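Local coordinates for glycoside hydrolase 15-related protein (Kribbella flavida, PDB 5Z3E), which hydrolyses the alpha-1,6-glucosidic linkage of isomaltose from the non-reducing end, releasing beta-D-glucose and D-glucose, at residues Arg51-Asp54 with Ala58-Ala61; Thr80-Ser85 with Ala164-Leu169; Ser159-Ala164 with Leu216-Thr221. The protein carries 1 engineered substitution. All blocks are in the same frame, centred on the assembly; numbering follows the deposited sequence.

Contact 1 (Arg51-Asp54 with Ala58-Ala61); sequences RHQD and AYPA
Asp54 N donates to Ala58 O (2.8 Å), a nearly straight bond that folds the chain back on itself just after helix 32-52 ends. In the catalytic domain, an (alpha/alpha)6 barrel as in family 15 glycoside hydrolases, this is a short turn following helix 32-52: Gln53 is the first residue to leave helical geometry, and its CA lies 4.7 Å from the CA of Tyr59. A water bridges the two segments, donating to Asp54 OD2 and accepting from Ala58 N; the same carboxylate oxygen also takes the N-H of Gly56, so Asp54 ties down the turn residues from within. Gln53 carries most of the side-chain contact. With CG anti to the backbone N (chi1 -174°) and the chain extended beyond it, its amide crosses the Tyr59 ring at a slant, the two planes 28° apart, and Gln53 CD comes to 3.4 Å from Tyr59 CE1. Both ends of that amide are held, OE1 by Ser92 and NE2 by Gly57 O, which should fix its rotation; Tyr59 OH bonds to Ser92 as well, so one serine at the start of helix 90-105 ties the two side chains together. The Tyr59 ring also packs on Thr80, Ala81 and Ile84 of helix 74-87 and meets Phe96, which places the loop against two helices. Pro60 meets the helix end at His52. Pro60 CG lies 4.0 Å from His52 CB, and Pro60 CD rests 3.2 Å from His52 O.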
loop_
_atom_site.group_PDB
_atom_site.type_symbol
_atom_site.label_atom_id
_atom_site.label_comp_id
_atom_site.label_asym_id
_atom_site.label_seq_id
_atom_site.Cartn_x
_atom_site.Cartn_y
_atom_site.Cartn_z
ATOM N N ARG A 51 -5.491 -15.434 11.492
ATOM C CA ARG A 51 -4.920 -16.754 11.685
ATOM C C ARG A 51 -3.472 -16.783 11.251
ATOM O O ARG A 51 -2.654 -17.463 11.868
ATOM C CB ARG A 51 -5.705 -17.779 10.868
ATOM C CG ARG A 51 -5.188 -19.155 11.159
ATOM C CD ARG A 51 -4.488 -19.867 10.062
ATOM N NE ARG A 51 -5.371 -20.090 8.902
ATOM C CZ ARG A 51 -5.079 -20.891 7.874
ATOM N NH1 ARG A 51 -5.886 -20.907 6.789
ATOM N NH2 ARG A 51 -4.033 -21.728 7.925
ATOM N N HIS A 52 -3.129 -16.062 10.196
ATOM C CA HIS A 52 -1.775 -16.090 9.662
ATOM C C HIS A 52 -0.835 -15.063 10.266
ATOM O O HIS A 52 0.370 -15.112 10.024
ATOM C CB HIS A 52 -1.801 -15.974 8.141
ATOM C CG HIS A 52 -2.266 -17.196 7.458
ATOM N ND1 HIS A 52 -1.523 -18.342 7.448
ATOM C CD2 HIS A 52 -3.421 -17.449 6.831
ATOM C CE1 HIS A 52 -2.204 -19.257 6.791
ATOM N NE2 HIS A 52 -3.350 -18.744 6.402
ATOM N N GLN A 53 -1.368 -14.107 11.017
ATOM C CA GLN A 53 -0.510 -13.149 11.710
ATOM C C GLN A 53 0.520 -13.904 12.547
ATOM O O GLN A 53 0.202 -14.854 13.247
ATOM C CB GLN A 53 -1.355 -12.238 12.574
ATOM C CG GLN A 53 -0.589 -11.100 13.238
ATOM C CD GLN A 53 -1.506 -10.082 13.873
ATOM O OE1 GLN A 53 -2.667 -10.374 14.173
ATOM N NE2 GLN A 53 -0.996 -8.881 14.093
ATOM N N ASP A 54 1.788 -13.512 12.439
ATOM C CA ASP A 54 2.875 -14.145 13.165
ATOM C C ASP A 54 2.706 -13.905 14.636
ATOM O O ASP A 54 2.144 -12.863 15.062
ATOM C CB ASP A 54 4.226 -13.651 12.661
ATOM C CG ASP A 54 5.388 -14.345 13.360
ATOM O OD1 ASP A 54 5.595 -15.554 13.114
ATOM O OD2 ASP A 54 6.064 -13.703 14.190
ATOM N N ALA A 58 3.749 -9.498 13.122
ATOM C CA ALA A 58 3.811 -9.184 11.703
ATOM C C ALA A 58 2.679 -9.873 10.950
ATOM O O ALA A 58 2.298 -11.005 11.249
ATOM C CB ALA A 58 5.141 -9.672 11.075
ATOM N N TYR A 59 2.165 -9.203 9.924
ATOM C CA TYR A 59 1.312 -9.868 8.935
ATOM C C TYR A 59 2.211 -10.382 7.814
ATOM O O TYR A 59 2.921 -9.607 7.202
ATOM C CB TYR A 59 0.253 -8.939 8.347
ATOM C CG TYR A 59 -0.787 -8.438 9.323
ATOM C CD1 TYR A 59 -1.599 -9.307 10.039
ATOM C CD2 TYR A 59 -0.992 -7.071 9.504
ATOM C CE1 TYR A 59 -2.567 -8.837 10.897
ATOM C CE2 TYR A 59 -1.959 -6.596 10.349
ATOM C CZ TYR A 59 -2.749 -7.471 11.060
ATOM O OH TYR A 59 -3.696 -6.936 11.894
ATOM N N PRO A 60 2.159 -11.690 7.509
ATOM C CA PRO A 60 2.895 -12.172 6.338
ATOM C C PRO A 60 2.211 -11.681 5.074
ATOM O O PRO A 60 1.026 -11.432 5.049
ATOM C CB PRO A 60 2.768 -13.680 6.467
ATOM C CG PRO A 60 1.427 -13.877 7.123
ATOM C CD PRO A 60 1.348 -12.758 8.142
ATOM N N ALA A 61 2.963 -11.597 3.997
ATOM C CA ALA A 61 2.345 -11.224 2.729
ATOM C C ALA A 61 1.529 -12.376 2.159
ATOM O O ALA A 61 0.410 -12.159 1.640
ATOM C CB ALA A 61 3.403 -10.793 1.721
HETATM O O HOH W 1 6.194 -11.009 13.889
#

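Contact 2 (Thr80-Ser85 with Ala164-Leu169); sequences TAEGIS and AARHGL
Arg166 and His167 reach from the C-terminal end of helix 151-167 to Glu82 and Ser85 on helix 74-87, a polar contact between two helices of the (alpha/alpha)6 barrel. Arg166 comes first. Its chain, extended as far as CD and bent at chi3 (-67°), brings the guanidinium end-on to the Glu82 carboxylate, one nitrogen to each oxygen: Arg166 NH1 to Glu82 OE2 at 2.8 Å and Arg166 NH2 to Glu82 OE1 at 2.9 Å. The planes are 53° apart, so this two-pronged salt bridge is twisted, with OE1 met from above the carboxylate plane. Glu82 OE2 has a second cationic partner in Arg86, consistent with a carboxylate kept charged. Arg166 NH2 also donates to Ser85 OG (3.0 Å), close to the guanidinium plane, and that hydroxyl bonds to His163 ND1 too. A leucine in place of Arg166 would probably strip Glu82 of one of its two cationic mates and Ser85 OG of a donor. His167 follows, its ring facing Arg166 CG on one side and meeting the ring of His163. The imidazole reaches the backbone of helix 74-87: His167 NE2 donates to Ser85 O at 3.0 Å, with the oxygen in the ring plane but the nitrogen 37° out of the carbonyl plane. Gly168, with positive phi, is the first residue to leave helical phi/psi. Next, Leu169 N donates back to Ala164 O at 2.9 Å.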
loop_
_atom_site.group_PDB
_atom_site.type_symbol
_atom_site.label_atom_id
_atom_site.label_comp_id
_atom_site.label_asym_id
_atom_site.label_seq_id
_atom_site.Cartn_x
_atom_site.Cartn_y
_atom_site.Cartn_z
ATOM N N THR A 80 -3.266 -4.134 5.180
ATOM C CA THR A 80 -3.887 -5.215 5.918
ATOM C C THR A 80 -4.354 -4.719 7.273
ATOM O O THR A 80 -5.495 -4.951 7.690
ATOM C CB THR A 80 -2.934 -6.424 6.029
ATOM O OG1 THR A 80 -2.617 -6.913 4.720
ATOM C CG2 THR A 80 -3.526 -7.558 6.806
ATOM N N ALA A 81 -3.464 -4.021 7.984
ATOM C CA ALA A 81 -3.780 -3.491 9.294
ATOM C C ALA A 81 -4.934 -2.513 9.268
ATOM O O ALA A 81 -5.741 -2.468 10.197
ATOM C CB ALA A 81 -2.544 -2.820 9.901
ATOM N N GLU A 82 -5.022 -1.687 8.219
ATOM C CA GLU A 82 -6.128 -0.745 8.091
ATOM C C GLU A 82 -7.449 -1.482 7.902
ATOM O O GLU A 82 -8.457 -1.099 8.503
ATOM C CB GLU A 82 -5.850 0.232 6.939
ATOM C CG GLU A 82 -7.003 1.152 6.593
ATOM C CD GLU A 82 -7.447 2.149 7.652
ATOM O OE1 GLU A 82 -6.881 2.201 8.763
ATOM O OE2 GLU A 82 -8.420 2.894 7.329
ATOM N N GLY A 83 -7.469 -2.522 7.080
ATOM C CA GLY A 83 -8.684 -3.323 6.960
ATOM C C GLY A 83 -9.106 -3.940 8.268
ATOM O O GLY A 83 -10.282 -3.937 8.626
ATOM N N ILE A 84 -8.135 -4.467 9.026
ATOM C CA ILE A 84 -8.416 -5.092 10.306
ATOM C C ILE A 84 -8.902 -4.066 11.332
ATOM O O ILE A 84 -9.807 -4.339 12.129
ATOM C CB ILE A 84 -7.165 -5.855 10.796
ATOM C CG1 ILE A 84 -6.870 -7.064 9.898
ATOM C CG2 ILE A 84 -7.264 -6.251 12.262
ATOM C CD1 ILE A 84 -7.939 -8.166 9.930
ATOM N N SER A 85 -8.297 -2.881 11.326
ATOM C CA SER A 85 -8.699 -1.811 12.223
ATOM C C SER A 85 -10.128 -1.359 11.941
ATOM O O SER A 85 -10.933 -1.175 12.862
ATOM C CB SER A 85 -7.728 -0.637 12.084
ATOM O OG SER A 85 -8.126 0.439 12.907
ATOM N N ALA A 164 -4.898 4.863 15.343
ATOM C CA ALA A 164 -4.992 5.505 16.632
ATOM C C ALA A 164 -6.137 6.493 16.695
ATOM O O ALA A 164 -6.813 6.610 17.729
ATOM C CB ALA A 164 -3.679 6.176 16.993
ATOM N N ALA A 165 -6.366 7.229 15.623
ATOM C CA ALA A 165 -7.494 8.161 15.595
ATOM C C ALA A 165 -8.810 7.417 15.654
ATOM O O ALA A 165 -9.733 7.823 16.369
ATOM C CB ALA A 165 -7.432 9.023 14.341
ATOM N N ARG A 166 -8.937 6.324 14.909
ATOM C CA ARG A 166 -10.183 5.568 14.856
ATOM C C ARG A 166 -10.569 5.049 16.226
ATOM O O ARG A 166 -11.743 5.062 16.595
ATOM C CB ARG A 166 -10.021 4.404 13.882
ATOM C CG ARG A 166 -11.241 3.500 13.788
ATOM C CD ARG A 166 -11.071 2.413 12.736
ATOM N NE ARG A 166 -11.037 3.014 11.398
ATOM C CZ ARG A 166 -9.991 3.058 10.574
ATOM N NH1 ARG A 166 -10.084 3.736 9.450
ATOM N NH2 ARG A 166 -8.858 2.445 10.866
ATOM N N HIS A 167 -9.586 4.558 16.973
ATOM C CA HIS A 167 -9.851 3.837 18.205
ATOM C C HIS A 167 -9.477 4.592 19.461
ATOM O O HIS A 167 -9.547 4.047 20.564
ATOM C CB HIS A 167 -9.208 2.459 18.140
ATOM C CG HIS A 167 -9.837 1.586 17.101
ATOM N ND1 HIS A 167 -11.136 1.123 17.208
ATOM C CD2 HIS A 167 -9.369 1.140 15.905
ATOM C CE1 HIS A 167 -11.418 0.399 16.139
ATOM N NE2 HIS A 167 -10.372 0.386 15.331
ATOM N N GLY A 168 -9.120 5.865 19.329
ATOM C CA GLY A 168 -8.849 6.692 20.493
ATOM C C GLY A 168 -7.619 6.282 21.277
ATOM O O GLY A 168 -7.620 6.323 22.491
ATOM N N LEU A 169 -6.540 5.914 20.569
ATOM C CA LEU A 169 -5.344 5.363 21.195
ATOM C C LEU A 169 -4.251 6.405 21.300
ATOM O O LEU A 169 -4.132 7.298 20.476
ATOM C CB LEU A 169 -4.837 4.172 20.404
ATOM C CG LEU A 169 -5.896 3.115 20.088
ATOM C CD1 LEU A 169 -5.301 2.015 19.229
ATOM C CD2 LEU A 169 -6.514 2.556 21.354
#

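Contact 3 (Ser159-Ala164 with Leu216-Thr221); sequences SVVTHA and LVAVGT
Val161 packs on Ala218 and Val219 in a small apolar contact between two helices, 151-167 and 206-220, of the (alpha/alpha)6-barrel catalytic domain of this family 15 hydrolase. It lies away from the active-site residues, and no hydrogen bond crosses it; 125 Å² is buried, summed over both sides. The CA atoms of Val161 and Ala218 are 6.3 Å apart, and the small Ala218 side chain is consistent with this close approach. Both residues direct their CB at the opposite helix, and Val161 CB lies 4.0 Å from Ala218 CB. The two branches of Val161 go to different partners. Val161 CG1, turned opposite the backbone N (chi1 170°), touches the Ala218 backbone at O, 3.6 Å away, and lies 4.0 Å from Ala218 CB. The other branch serves Val219, whose side chain crosses that of Val161 at about a right angle, with methyl meeting methyl. Val219 also rests on Trp230 and on Thr234 of helix 231-248, so the contact continues into the next helix. On another side of helix 151-167, His163 packs on helix 90-105. Helix 206-220 ends just beyond the contact: Thr221 is the first residue to leave helical geometry, and its OG1 donates back to Val217 O at 2.8 Å. The closest approach between two side chains across the helix pair is Val161 CG2 to Val219 CG1, 3.7 Å.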
loop_
_atom_site.group_PDB
_atom_site.type_symbol
_atom_site.label_atom_id
_atom_site.label_comp_id
_atom_site.label_asym_id
_atom_site.label_seq_id
_atom_site.Cartn_x
_atom_site.Cartn_y
_atom_site.Cartn_z
ATOM N N SER A 159 -0.971 4.468 8.315
ATOM C CA SER A 159 -1.753 3.411 8.939
ATOM C C SER A 159 -1.842 3.576 10.454
ATOM O O SER A 159 -2.923 3.455 11.046
ATOM C CB SER A 159 -1.163 2.060 8.560
ATOM O OG SER A 159 -1.750 0.996 9.244
ATOM N N VAL A 160 -0.713 3.803 11.104
ATOM C CA VAL A 160 -0.716 3.850 12.566
ATOM C C VAL A 160 -1.468 5.077 13.064
ATOM O O VAL A 160 -2.225 4.992 14.032
ATOM C CB VAL A 160 0.723 3.713 13.140
ATOM C CG1 VAL A 160 1.603 4.923 12.885
ATOM C CG2 VAL A 160 0.658 3.400 14.623
ATOM N N VAL A 161 -1.302 6.225 12.402
ATOM C CA VAL A 161 -2.043 7.420 12.792
ATOM C C VAL A 161 -3.530 7.193 12.610
ATOM O O VAL A 161 -4.346 7.555 13.472
ATOM C CB VAL A 161 -1.549 8.635 11.992
ATOM C CG1 VAL A 161 -2.472 9.836 12.201
ATOM C CG2 VAL A 161 -0.130 9.002 12.396
ATOM N N THR A 162 -3.918 6.615 11.485
ATOM C CA THR A 162 -5.337 6.398 11.181
ATOM C C THR A 162 -5.960 5.455 12.197
ATOM O O THR A 162 -7.086 5.678 12.679
ATOM C CB THR A 162 -5.495 5.873 9.745
ATOM O OG1 THR A 162 -4.964 6.833 8.841
ATOM C CG2 THR A 162 -6.944 5.638 9.379
ATOM N N HIS A 163 -5.248 4.387 12.550
ATOM C CA HIS A 163 -5.713 3.433 13.551
ATOM C C HIS A 163 -5.900 4.090 14.912
ATOM O O HIS A 163 -6.913 3.899 15.578
ATOM C CB HIS A 163 -4.702 2.293 13.622
ATOM C CG HIS A 163 -4.971 1.317 14.709
ATOM N ND1 HIS A 163 -6.127 0.555 14.747
ATOM C CD2 HIS A 163 -4.228 0.998 15.793
ATOM C CE1 HIS A 163 -6.046 -0.194 15.827
ATOM N NE2 HIS A 163 -4.915 0.047 16.485
ATOM N N ALA A 164 -4.898 4.863 15.343
ATOM C CA ALA A 164 -4.992 5.505 16.632
ATOM C C ALA A 164 -6.137 6.493 16.695
ATOM O O ALA A 164 -6.813 6.610 17.729
ATOM C CB ALA A 164 -3.679 6.176 16.993
ATOM N N LEU A 216 3.367 11.574 5.847
ATOM C CA LEU A 216 3.817 12.852 6.383
ATOM C C LEU A 216 2.663 13.758 6.753
ATOM O O LEU A 216 2.691 14.416 7.795
ATOM C CB LEU A 216 4.772 13.528 5.406
ATOM C CG LEU A 216 6.108 12.829 5.180
ATOM C CD1 LEU A 216 6.928 13.619 4.175
ATOM C CD2 LEU A 216 6.885 12.609 6.466
ATOM N N VAL A 217 1.622 13.824 5.913
ATOM C CA VAL A 217 0.464 14.629 6.257
ATOM C C VAL A 217 -0.238 14.025 7.475
ATOM O O VAL A 217 -0.712 14.776 8.343
ATOM C CB VAL A 217 -0.480 14.814 5.060
ATOM C CG1 VAL A 217 -1.779 15.474 5.468
ATOM C CG2 VAL A 217 0.201 15.629 3.980
ATOM N N ALA A 218 -0.302 12.700 7.565
ATOM C CA ALA A 218 -0.950 12.080 8.710
ATOM C C ALA A 218 -0.268 12.515 10.008
ATOM O O ALA A 218 -0.948 12.907 10.962
ATOM C CB ALA A 218 -0.952 10.574 8.567
ATOM N N VAL A 219 1.055 12.448 10.089
ATOM C CA VAL A 219 1.701 12.845 11.336
ATOM C C VAL A 219 1.719 14.350 11.523
ATOM O O VAL A 219 1.596 14.823 12.660
ATOM C CB VAL A 219 3.141 12.255 11.489
ATOM C CG1 VAL A 219 3.090 10.746 11.591
ATOM C CG2 VAL A 219 4.094 12.698 10.396
ATOM N N GLY A 220 1.848 15.129 10.452
ATOM C CA GLY A 220 1.933 16.567 10.568
ATOM C C GLY A 220 0.637 17.260 10.913
ATOM O O GLY A 220 0.642 18.420 11.332
ATOM N N THR A 221 -0.494 16.562 10.757
ATOM C CA THR A 221 -1.815 17.083 11.105
ATOM C C THR A 221 -2.410 16.374 12.306
ATOM O O THR A 221 -3.554 16.583 12.640
ATOM C CB THR A 221 -2.783 17.013 9.928
ATOM O OG1 THR A 221 -3.044 15.650 9.586
ATOM C CG2 THR A 221 -2.304 17.785 8.733
#

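From the N terminus, contact 1 closes first, a short loop that turns the chain back at the end of helix 32-52. Contact 2 opens later, on helix 74-87, and closes a much longer loop when helix 151-167 returns beside it. Before that loop closes, contact 3 opens on the same helix, ending on helix 206-220, so contacts 2 and 3 cross and share Ala164. Contact 1 packs on contact 2, and contact 2 in turn touches contact 3. Contacts 1 and 3 do not touch; helices 74-87 and 151-167 link the early turn to helix 206-220.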